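Side-chain contacts in 378aa long hypothetical citrate synthase (Sulfolobus tokodaii, PDB 1VGM), which is of unproven function but probably belongs to the citrate synthase family of largely helical enzymes: residues Val122-Ile125 with Ala126-Thr130; Asn285-Lys288 with Tyr289-Ala293. All coordinates share one frame; numbering follows the deposited sequence.

Contact 1 (Val122-Ile125 with Ala126-Thr130)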
loop_
_atom_site.group_PDB
_atom_site.type_symbol
_atom_site.label_atom_id
_atom_site.label_comp_id
_atom_site.label_asym_id
_atom_site.label_seq_id
_atom_site.Cartn_x
_atom_site.Cartn_y
_atom_site.Cartn_z
ATOM N N VAL A 122 2.276 11.601 15.990
ATOM C CA VAL A 122 2.140 13.054 15.967
ATOM C C VAL A 122 3.135 13.679 14.994
ATOM O O VAL A 122 2.775 14.557 14.210
ATOM C CB VAL A 122 2.357 13.674 17.374
ATOM C CG1 VAL A 122 2.076 15.173 17.328
ATOM C CG2 VAL A 122 1.432 13.007 18.384
ATOM N N GLN A 123 4.383 13.217 15.040
ATOM C CA GLN A 123 5.402 13.669 14.093
ATOM C C GLN A 123 4.946 13.450 12.660
ATOM O O GLN A 123 5.112 14.324 11.807
ATOM C CB GLN A 123 6.724 12.928 14.322
ATOM C CG GLN A 123 7.356 13.196 15.678
ATOM C CD GLN A 123 8.641 12.409 15.898
ATOM O OE1 GLN A 123 8.893 11.396 15.234
ATOM N NE2 GLN A 123 9.456 12.867 16.843
ATOM N N ILE A 124 4.364 12.285 12.393
ATOM C CA ILE A 124 3.892 11.980 11.043
ATOM C C ILE A 124 2.777 12.941 10.619
ATOM O O ILE A 124 2.705 13.366 9.470
ATOM C CB ILE A 124 3.356 10.526 10.947
ATOM C CG1 ILE A 124 4.488 9.533 11.232
ATOM C CG2 ILE A 124 2.741 10.272 9.549
ATOM C CD1 ILE A 124 4.045 8.082 11.176
ATOM N N ILE A 125 1.910 13.281 11.562
ATOM C CA ILE A 125 0.845 14.238 11.302
ATOM C C ILE A 125 1.426 15.611 10.970
ATOM O O ILE A 125 0.954 16.293 10.064
ATOM C CB ILE A 125 -0.125 14.308 12.514
ATOM C CG1 ILE A 125 -1.001 13.049 12.517
ATOM C CG2 ILE A 125 -1.004 15.553 12.442
ATOM C CD1 ILE A 125 -1.666 12.751 13.843
ATOM N N ALA A 126 2.474 16.000 11.679
ATOM C CA ALA A 126 3.211 17.219 11.352
ATOM C C ALA A 126 3.681 17.220 9.896
ATOM O O ALA A 126 3.469 18.181 9.162
ATOM C CB ALA A 126 4.405 17.362 12.292
ATOM N N LYS A 127 4.314 16.132 9.479
ATOM C CA LYS A 127 4.961 16.090 8.174
ATOM C C LYS A 127 3.961 15.933 7.036
ATOM O O LYS A 127 4.241 16.319 5.906
ATOM C CB LYS A 127 5.981 14.949 8.140
ATOM C CG LYS A 127 7.121 15.147 9.140
ATOM C CD LYS A 127 8.091 13.976 9.158
ATOM C CE LYS A 127 9.003 14.041 10.382
ATOM N NZ LYS A 127 9.752 15.328 10.447
ATOM N N THR A 128 2.795 15.369 7.337
ATOM C CA THR A 128 1.708 15.283 6.364
ATOM C C THR A 128 1.269 16.685 5.923
ATOM O O THR A 128 0.987 16.919 4.752
ATOM C CB THR A 128 0.496 14.529 6.969
ATOM O OG1 THR A 128 0.930 13.262 7.480
ATOM C CG2 THR A 128 -0.571 14.299 5.920
ATOM N N ALA A 129 1.224 17.620 6.863
ATOM C CA ALA A 129 0.909 19.012 6.547
ATOM C C ALA A 129 1.982 19.620 5.646
ATOM O O ALA A 129 1.679 20.310 4.673
ATOM C CB ALA A 129 0.792 19.831 7.842
ATOM N N THR A 130 3.241 19.364 5.976
ATOM C CA THR A 130 4.339 19.886 5.176
ATOM C C THR A 130 4.226 19.339 3.754
ATOM O O THR A 130 4.296 20.086 2.777
ATOM C CB THR A 130 5.697 19.483 5.789
ATOM O OG1 THR A 130 5.772 19.976 7.134
ATOM C CG2 THR A 130 6.859 20.046 4.968
#

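Contact 2 (Asn285-Lys288 with Tyr289-Ala293)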
loop_
_atom_site.group_PDB
_atom_site.type_symbol
_atom_site.label_atom_id
_atom_site.label_comp_id
_atom_site.label_asym_id
_atom_site.label_seq_id
_atom_site.Cartn_x
_atom_site.Cartn_y
_atom_site.Cartn_z
ATOM N N ASN A 285 -18.308 34.340 -4.615
ATOM C CA ASN A 285 -18.034 33.101 -5.330
ATOM C C ASN A 285 -18.455 31.871 -4.529
ATOM O O ASN A 285 -19.004 30.927 -5.086
ATOM C CB ASN A 285 -16.549 33.000 -5.679
ATOM C CG ASN A 285 -16.153 33.916 -6.824
ATOM O OD1 ASN A 285 -17.008 34.449 -7.534
ATOM N ND2 ASN A 285 -14.851 34.099 -7.011
ATOM N N VAL A 286 -18.197 31.874 -3.226
ATOM C CA VAL A 286 -18.641 30.763 -2.392
ATOM C C VAL A 286 -20.169 30.717 -2.344
ATOM O O VAL A 286 -20.773 29.647 -2.438
ATOM C CB VAL A 286 -18.098 30.878 -0.952
ATOM C CG1 VAL A 286 -18.639 29.732 -0.109
ATOM C CG2 VAL A 286 -16.566 30.848 -0.964
ATOM N N LYS A 287 -20.782 31.887 -2.199
ATOM C CA LYS A 287 -22.228 31.990 -2.090
ATOM C C LYS A 287 -22.887 31.424 -3.344
ATOM O O LYS A 287 -23.911 30.742 -3.267
ATOM C CB LYS A 287 -22.631 33.455 -1.898
ATOM C CG LYS A 287 -24.125 33.676 -1.698
ATOM C CD LYS A 287 -24.401 35.095 -1.220
ATOM C CE LYS A 287 -25.884 35.420 -1.225
ATOM N NZ LYS A 287 -26.408 35.492 -2.619
ATOM N N LYS A 288 -22.287 31.705 -4.495
ATOM C CA LYS A 288 -22.776 31.172 -5.757
ATOM C C LYS A 288 -22.933 29.661 -5.649
ATOM O O LYS A 288 -23.992 29.120 -5.948
ATOM C CB LYS A 288 -21.808 31.515 -6.896
ATOM C CG LYS A 288 -22.268 31.030 -8.269
ATOM C CD LYS A 288 -21.530 31.744 -9.408
ATOM C CE LYS A 288 -20.184 31.098 -9.731
ATOM N NZ LYS A 288 -20.342 29.759 -10.376
ATOM N N TYR A 289 -21.876 28.980 -5.219
ATOM C CA TYR A 289 -21.895 27.529 -5.219
ATOM C C TYR A 289 -22.727 26.999 -4.064
ATOM O O TYR A 289 -23.424 25.989 -4.200
ATOM C CB TYR A 289 -20.468 26.982 -5.155
ATOM C CG TYR A 289 -19.720 27.195 -6.448
ATOM C CD1 TYR A 289 -18.474 27.822 -6.460
ATOM C CD2 TYR A 289 -20.282 26.808 -7.669
ATOM C CE1 TYR A 289 -17.810 28.063 -7.651
ATOM C CE2 TYR A 289 -19.627 27.043 -8.865
ATOM C CZ TYR A 289 -18.392 27.674 -8.851
ATOM O OH TYR A 289 -17.746 27.925 -10.039
ATOM N N TYR A 290 -22.672 27.694 -2.934
ATOM C CA TYR A 290 -23.498 27.333 -1.790
ATOM C C TYR A 290 -24.967 27.305 -2.189
ATOM O O TYR A 290 -25.683 26.350 -1.880
ATOM C CB TYR A 290 -23.297 28.332 -0.648
ATOM C CG TYR A 290 -24.086 27.978 0.590
ATOM C CD1 TYR A 290 -23.800 26.821 1.312
ATOM C CD2 TYR A 290 -25.131 28.792 1.034
ATOM C CE1 TYR A 290 -24.532 26.482 2.442
ATOM C CE2 TYR A 290 -25.871 28.460 2.165
ATOM C CZ TYR A 290 -25.565 27.302 2.861
ATOM O OH TYR A 290 -26.301 26.951 3.969
ATOM N N GLU A 291 -25.420 28.348 -2.875
ATOM C CA GLU A 291 -26.839 28.475 -3.174
ATOM C C GLU A 291 -27.282 27.413 -4.177
ATOM O O GLU A 291 -28.367 26.839 -4.052
ATOM C CB GLU A 291 -27.148 29.868 -3.724
ATOM C CG GLU A 291 -27.146 30.963 -2.674
ATOM C CD GLU A 291 -27.645 32.289 -3.219
ATOM O OE1 GLU A 291 -27.467 32.542 -4.429
ATOM O OE2 GLU A 291 -28.214 33.076 -2.436
ATOM N N ILE A 292 -26.432 27.152 -5.164
ATOM C CA ILE A 292 -26.611 26.015 -6.049
ATOM C C ILE A 292 -26.719 24.714 -5.251
ATOM O O ILE A 292 -27.675 23.964 -5.414
ATOM C CB ILE A 292 -25.436 25.923 -7.053
ATOM C CG1 ILE A 292 -25.560 27.043 -8.083
ATOM C CG2 ILE A 292 -25.432 24.573 -7.754
ATOM C CD1 ILE A 292 -24.322 27.219 -8.942
ATOM N N ALA A 293 -25.746 24.464 -4.376
ATOM C CA ALA A 293 -25.739 23.257 -3.551
ATOM C C ALA A 293 -26.991 23.121 -2.683
ATOM O O ALA A 293 -27.527 22.020 -2.543
ATOM C CB ALA A 293 -24.490 23.236 -2.668
#

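Contact 1 (Val122-Ile125 with Ala126-Thr130)
The carbonyl oxygen of I124 is gripped twice by T128, one turn further along the same helix. OG1 of T128 gives its proton to I124 O at 2.7 Å, and the backbone N of T128 donates to that same I124 O at 2.9 Å. The two donors come from opposite faces of the carbonyl plane: the amide is only modestly tilted from it, whereas the hydroxyl sits well above, 37° out and clear of a lone pair. What puts OG1 there is a chi1 of -53°, which tucks the hydroxyl beside the backbone N and opposite the carbonyl carbon, folding it back over the preceding turn. A hydroxyl in a buried, mostly apolar stretch thus finds its acceptor within its own helix. CG2 of I124 runs past the same hydroxyl at 4.1 Å from T128 OG1, the two side chains crossing at a slant.

The backbone follows the i to i+4 pattern of an alpha helix, with the threonine hydroxyl as an extra donor, inside helix 117-139, packed between helices 45-54, 203-214 and 331-353. A126 N donates to V122 O at 2.9 Å and K127 N to Q123 O at 3.1 Å, but after the T128 pair the spacing slackens: A129 N to I125 O is a weak bond of 3.5 Å, and I125 O also accepts from the hydroxyl of Y153.

On another side of the helix, CG of K127 rests 3.4 Å from Q123 O, and CB of A126 lies 3.2 Å from that same Q123 O. The lysine chain stays extended until its last torsion, where it bends, and NZ finds the backbone carbonyls of S73 and E75, so its amino group is held by a neighbouring loop.

Contact 2 (Asn285-Lys288 with Tyr289-Ala293)
K288 and Y289 lie side by side and point the same way, the lysine chain running out over one face of the phenol ring. CE of K288 stands above that face, 4.0 Å from CZ of Y289, and NZ comes to 3.2 Å from CE2 of Y289. Two consecutive bends bring it there: CG leaves opposite the backbone N, then chi3 of 84° and chi4 of 70° curl the end of the chain over the CE2-CZ rim of the ring. The amino group has its main polar partner elsewhere, in the carbonyl of G234. F227 and Y322 meet the Y289 ring edge-to-face, an arrangement that, with the aliphatic lysine chain, probably limits its rotation. CD1 of the ring also approaches N285 O obliquely at 3.4 Å.

All this belongs to the first turns of helix 284-304, near whose start OD1 of N283 accepts from the backbone N of V286. Within the helix Y290 N binds V286 O at 2.8 Å, a nearly straight bond, while Y289 N to N285 O is weak.

K287 and E291, an i to i+4 pair, pass each other at a slant and close a salt bridge, with NZ of K287 3.0 Å from OE2 of E291. The ammonium group meets this oxygen from above the carboxylate plane, 58° out of it. The lysine bends only at its last torsion, which brings NZ to the acid. Further round, CG1 of I292 packs 3.4 Å from K288 O, its side chain facing F230 and I233 of helix 222-233.

Overall arrangement
Both contacts lie within single helices, 117-139 for contact 1 and 284-304 for contact 2, and no other chain of the assembly touches either. Their centres are 32 Å apart and their nearest atoms about 22 Å, so they do not meet. Contact 1 is the more central, about 14 Å from the middle of the chain and almost wholly buried; its polar chemistry is a hydroxyl folded onto a backbone carbonyl among aliphatic residues, plus a lysine held by a nearby loop. Contact 2, some 23 Å out, is only partly buried: its valine and isoleucine face neighbouring helices, while K287 with E291 and K288 with Y289, all partly exposed, pair through a salt bridge and through packing over a ring face.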